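Local coordinates for protein leucine aminopeptidase (Fimbriiglobus ruber, PDB 7D1B) that probably acts as a zinc-dependent glutaminyl cyclase of the M28 peptidase family, closing N-terminal glutamine into pyroglutamate, at residues A107-T111 / D185-Y189; G65-S69 / Y131-P135. All coordinates share one frame; numbering follows the deposited sequence.

Overall arrangement
Contacts 1 and 2 illustrate how two of the loops that follow sheet strands, 131-135 and 185-189, come together beside the single-zinc site of an M28-family enzyme. In contact 1 the loop 185-189, which follows strand 178-184 and supplies the zinc ligand Glu188, packs on strand 108-117. Contact 2 joins the loop 131-135, following the neighbouring strand 123-130, to the loop 65-69 between two helices. Their centres lie about 9 Å apart and they touch directly: Asp185 OD1 is 2.7 Å from Ser69 OG, and Thr111 O is 2.7 Å from Tyr131 OH. Arg134 of contact 2 forms a salt bridge with Glu188, and the Arg134 side chain comes within about 5 Å of the zinc ion.

Contact 1 of 2, residues A107-T111 / D185-Y189; sequences AVDMT and DGEEY. With ZN (zinc ion), chain B.
The loop that brings Glu188 to the zinc site of this M28-family enzyme leaves the central sheet at Asp185 and leans on the beginning of strand 108-117, where Asp185 meets Met110 and Thr111. Thr111 N donates a nearly straight hydrogen bond to Asp185 OD2 (2.9 Å, 165° at the hydrogen), which accepts it on the lone pair facing away from OD1. The same OD2 accepts a hydrogen bond from a water at 2.6 Å, and that water also donates to Asp109 O, so the carboxylate is tied to the strand at Thr111 N directly and at Asp109 O through the water. With CG anti to the backbone N (chi1 -153°), Asp185 reaches across to the strand, while OD1 takes a hydrogen bond from Ser69 OG and a weak one from Gly186 N.

Met110 and Val108 each have two conformers, and the contacts described are those of one. In it Met110 crosses the aspartate at about a right angle, its SD 3.5 Å from Asp185 CG. A bend at chi2 (-84°) carries the chain onward along the loop, and Met110 CE lies 3.6 Å from Gly186 CA. Further along, Val108 and Tyr189 slide past each other in opposite directions, Val108 CG1 lying 3.9 Å from Tyr189 CE2. Polar and apolar contacts thus hold both flanks of the bend that carries Glu188. Beyond CG the Glu188 chain is extended, and OE2 binds the zinc ion at 1.9 Å; Asp155, His309 and a water at 2.1 Å complete the coordination.

Contact 2 of 2, residues G65-S69 / Y131-P135; sequences GPRIS and YDTRP
Thr133 and Arg67 grip each other through a reciprocal pair of hydrogen bonds. Arg67 N donates to Thr133 OG1 (2.9 Å), and Thr133 N donates back to Arg67 O (3.0 Å), approaching from well above the carbonyl plane. Thr133 OG1 sits between its own backbone N and carbonyl carbon (chi1 61°), which leaves CG2 to rest over one face of the Arg67 guanidinium, 3.4 Å from NH1 and offset toward the rim. The Ile68 side chain crosses that of Thr133 at about a right angle, and its CD1 packs 3.8 Å from Pro135 CA. Ser69 OG, hydrogen-bonded to Asp185 OD1, lies beside Asp132 CB, and one water ties the two segments here: it accepts from Ser69 N and donates to both Asp132 OD2 and Thr133 O.

These are two irregular segments crossing steeply, with end-to-end directions 101° apart: the loop between helices 51-63 and 72-87, and the loop that follows strand 123-130 in the M28 fold and carries Arg134 to the zinc site.

Around this crossing, several bonds fix Arg67. Bends at chi2 and chi3 fold its chain back, and Arg67 NE donates to Gly65 O at 2.8 Å, almost in the guanidinium plane; NH1 and NH2 also bind Thr157 OG1 and Ala151 O. Asp132 is held by His130 ND1 at OD1, and its two carboxylate oxygens accept hydrogen bonds from the backbone N-H groups of Glu187 and Glu188. The first bond of the Arg134 side chain points away from the loop 65-69, and its NH2 forms a salt bridge with OE1 of the zinc ligand Glu188.

Contact 1 of 2, residues A107-T111 / D185-Y189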
# COMPACT_ATOMS: atom_id res chain seq x y z
N ALA A 107 -19.51 -7.31 -15.30
CA ALA A 107 -18.83 -6.17 -14.71
C ALA A 107 -18.55 -6.46 -13.25
O ALA A 107 -19.30 -7.17 -12.57
CB ALA A 107 -19.73 -4.94 -14.80
N VAL A 108 -17.45 -5.90 -12.75
CA VAL A 108 -17.12 -5.96 -11.34
C VAL A 108 -17.08 -4.54 -10.81
O VAL A 108 -16.45 -3.66 -11.41
CB VAL A 108 -15.82 -6.75 -11.07
CG1 VAL A 108 -14.63 -6.22 -11.84
CG2 VAL A 108 -15.54 -6.85 -9.58
N ASP A 109 -17.77 -4.33 -9.69
CA ASP A 109 -17.70 -3.06 -8.97
C ASP A 109 -16.39 -2.97 -8.21
O ASP A 109 -16.02 -3.91 -7.50
CB ASP A 109 -18.85 -3.00 -7.96
CG ASP A 109 -20.18 -2.78 -8.60
OD1 ASP A 109 -20.27 -1.98 -9.54
OD2 ASP A 109 -21.15 -3.42 -8.14
N MET A 110 -15.70 -1.85 -8.37
CA MET A 110 -14.45 -1.55 -7.70
C MET A 110 -14.62 -0.25 -6.92
O MET A 110 -15.35 0.66 -7.36
CB MET A 110 -13.33 -1.36 -8.72
CG MET A 110 -13.10 -2.58 -9.55
SD MET A 110 -12.02 -3.68 -8.63
CE MET A 110 -11.65 -4.95 -9.86
N THR A 111 -13.92 -0.15 -5.80
CA THR A 111 -13.93 1.08 -5.00
C THR A 111 -12.54 1.33 -4.44
O THR A 111 -12.06 0.54 -3.63
CB THR A 111 -14.93 0.99 -3.84
OG1 THR A 111 -16.22 0.60 -4.33
CG2 THR A 111 -15.07 2.35 -3.14
N ASP A 185 -8.39 -0.73 -5.01
CA ASP A 185 -9.05 -1.98 -5.33
C ASP A 185 -8.43 -2.59 -6.59
O ASP A 185 -7.69 -1.93 -7.34
CB ASP A 185 -10.54 -1.70 -5.57
CG ASP A 185 -11.45 -2.90 -5.29
OD1 ASP A 185 -10.98 -4.06 -5.18
OD2 ASP A 185 -12.68 -2.65 -5.16
N GLY A 186 -8.74 -3.86 -6.82
CA GLY A 186 -8.50 -4.46 -8.12
C GLY A 186 -7.05 -4.48 -8.56
O GLY A 186 -6.77 -4.46 -9.76
N GLU A 187 -6.11 -4.56 -7.61
CA GLU A 187 -4.73 -4.74 -8.03
C GLU A 187 -4.53 -6.11 -8.67
O GLU A 187 -3.80 -6.23 -9.65
CB GLU A 187 -3.75 -4.57 -6.88
CG GLU A 187 -2.30 -4.58 -7.36
CD GLU A 187 -1.52 -5.73 -6.87
OE1 GLU A 187 -1.84 -6.29 -5.80
OE2 GLU A 187 -0.56 -6.09 -7.58
N GLU A 188 -5.13 -7.15 -8.10
CA GLU A 188 -4.88 -8.50 -8.57
C GLU A 188 -6.14 -9.36 -8.43
O GLU A 188 -6.15 -10.42 -7.79
CB GLU A 188 -3.62 -9.10 -7.95
CG GLU A 188 -3.59 -9.18 -6.45
CD GLU A 188 -2.27 -9.79 -5.98
OE1 GLU A 188 -1.53 -10.36 -6.84
OE2 GLU A 188 -1.94 -9.70 -4.77
N TYR A 189 -7.19 -8.92 -9.12
CA TYR A 189 -8.44 -9.67 -9.25
C TYR A 189 -8.24 -10.73 -10.34
O TYR A 189 -8.84 -10.69 -11.41
CB TYR A 189 -9.56 -8.68 -9.57
CG TYR A 189 -10.92 -9.29 -9.76
CD1 TYR A 189 -11.51 -10.05 -8.75
CD2 TYR A 189 -11.63 -9.10 -10.94
CE1 TYR A 189 -12.77 -10.61 -8.93
CE2 TYR A 189 -12.89 -9.65 -11.12
CZ TYR A 189 -13.46 -10.41 -10.10
OH TYR A 189 -14.72 -10.96 -10.23
ZN ZN B . -0.18 -10.47 -4.44
O HOH W 1 -14.78 -4.25 -5.13
O HOH W 2 1.60 -9.49 -4.99

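Contact 2 of 2, residues G65-S69 / Y131-P135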
# COMPACT_ATOMS: atom_id res chain seq x y z
N GLY A 65 -12.21 -12.91 6.26
CA GLY A 65 -12.16 -13.84 5.16
C GLY A 65 -11.62 -13.11 3.95
O GLY A 65 -11.26 -11.93 4.02
N PRO A 66 -11.56 -13.80 2.80
CA PRO A 66 -11.08 -13.14 1.58
C PRO A 66 -11.85 -11.85 1.29
O PRO A 66 -13.05 -11.72 1.58
CB PRO A 66 -11.33 -14.20 0.50
CG PRO A 66 -11.17 -15.51 1.25
CD PRO A 66 -11.81 -15.24 2.61
N ARG A 67 -11.12 -10.89 0.72
CA ARG A 67 -11.66 -9.60 0.33
C ARG A 67 -11.42 -9.40 -1.16
O ARG A 67 -10.80 -8.43 -1.60
CB ARG A 67 -11.02 -8.49 1.17
CG ARG A 67 -11.41 -8.54 2.65
CD ARG A 67 -10.17 -8.45 3.54
NE ARG A 67 -9.53 -9.75 3.62
CZ ARG A 67 -8.23 -9.98 3.75
NH1 ARG A 67 -7.36 -8.99 3.71
NH2 ARG A 67 -7.80 -11.24 3.90
N ILE A 68 -11.91 -10.36 -1.95
CA ILE A 68 -11.77 -10.29 -3.40
C ILE A 68 -12.64 -9.15 -3.93
O ILE A 68 -13.72 -8.87 -3.39
CB ILE A 68 -12.20 -11.65 -3.99
CG1 ILE A 68 -11.28 -12.78 -3.48
CG2 ILE A 68 -12.26 -11.59 -5.50
CD1 ILE A 68 -11.86 -14.18 -3.68
N SER A 69 -12.16 -8.46 -4.97
CA SER A 69 -12.97 -7.38 -5.55
C SER A 69 -14.39 -7.85 -5.83
O SER A 69 -14.61 -8.96 -6.32
CB SER A 69 -12.36 -6.90 -6.86
OG SER A 69 -11.09 -6.36 -6.65
N TYR A 131 -5.88 -3.27 -1.50
CA TYR A 131 -6.62 -3.92 -0.42
C TYR A 131 -7.57 -5.00 -0.92
O TYR A 131 -8.21 -5.65 -0.09
CB TYR A 131 -7.30 -2.93 0.54
CG TYR A 131 -8.56 -2.20 0.06
CD1 TYR A 131 -8.77 -1.85 -1.27
CD2 TYR A 131 -9.50 -1.83 0.99
CE1 TYR A 131 -9.93 -1.16 -1.65
CE2 TYR A 131 -10.65 -1.14 0.62
CZ TYR A 131 -10.87 -0.81 -0.70
OH TYR A 131 -12.02 -0.13 -1.02
N ASP A 132 -7.67 -5.24 -2.22
CA ASP A 132 -8.30 -6.47 -2.68
C ASP A 132 -7.37 -7.64 -2.41
O ASP A 132 -6.15 -7.47 -2.33
CB ASP A 132 -8.64 -6.38 -4.17
CG ASP A 132 -7.40 -6.30 -5.05
OD1 ASP A 132 -6.51 -5.44 -4.80
OD2 ASP A 132 -7.32 -7.08 -6.03
N THR A 133 -7.92 -8.83 -2.26
CA THR A 133 -7.09 -10.02 -2.11
C THR A 133 -7.21 -10.88 -3.36
O THR A 133 -8.29 -10.99 -3.96
CB THR A 133 -7.39 -10.81 -0.83
OG1 THR A 133 -8.75 -11.27 -0.82
CG2 THR A 133 -7.13 -9.95 0.41
N ARG A 134 -6.10 -11.49 -3.74
CA ARG A 134 -6.08 -12.31 -4.94
C ARG A 134 -7.04 -13.49 -4.78
O ARG A 134 -7.14 -14.07 -3.69
CB ARG A 134 -4.66 -12.85 -5.12
CG ARG A 134 -4.38 -13.36 -6.51
CD ARG A 134 -2.93 -13.85 -6.60
NE ARG A 134 -2.65 -14.40 -7.92
CZ ARG A 134 -2.07 -13.76 -8.93
NH1 ARG A 134 -1.92 -14.38 -10.09
NH2 ARG A 134 -1.68 -12.49 -8.80
N PRO A 135 -7.76 -13.88 -5.83
CA PRO A 135 -8.76 -14.94 -5.66
C PRO A 135 -8.17 -16.27 -5.23
O PRO A 135 -8.88 -17.05 -4.56
CB PRO A 135 -9.45 -15.02 -7.03
CG PRO A 135 -9.34 -13.59 -7.54
CD PRO A 135 -7.94 -13.16 -7.11
O HOH W 3 -7.05 -6.43 2.72
O HOH W 4 -9.35 -9.21 -5.97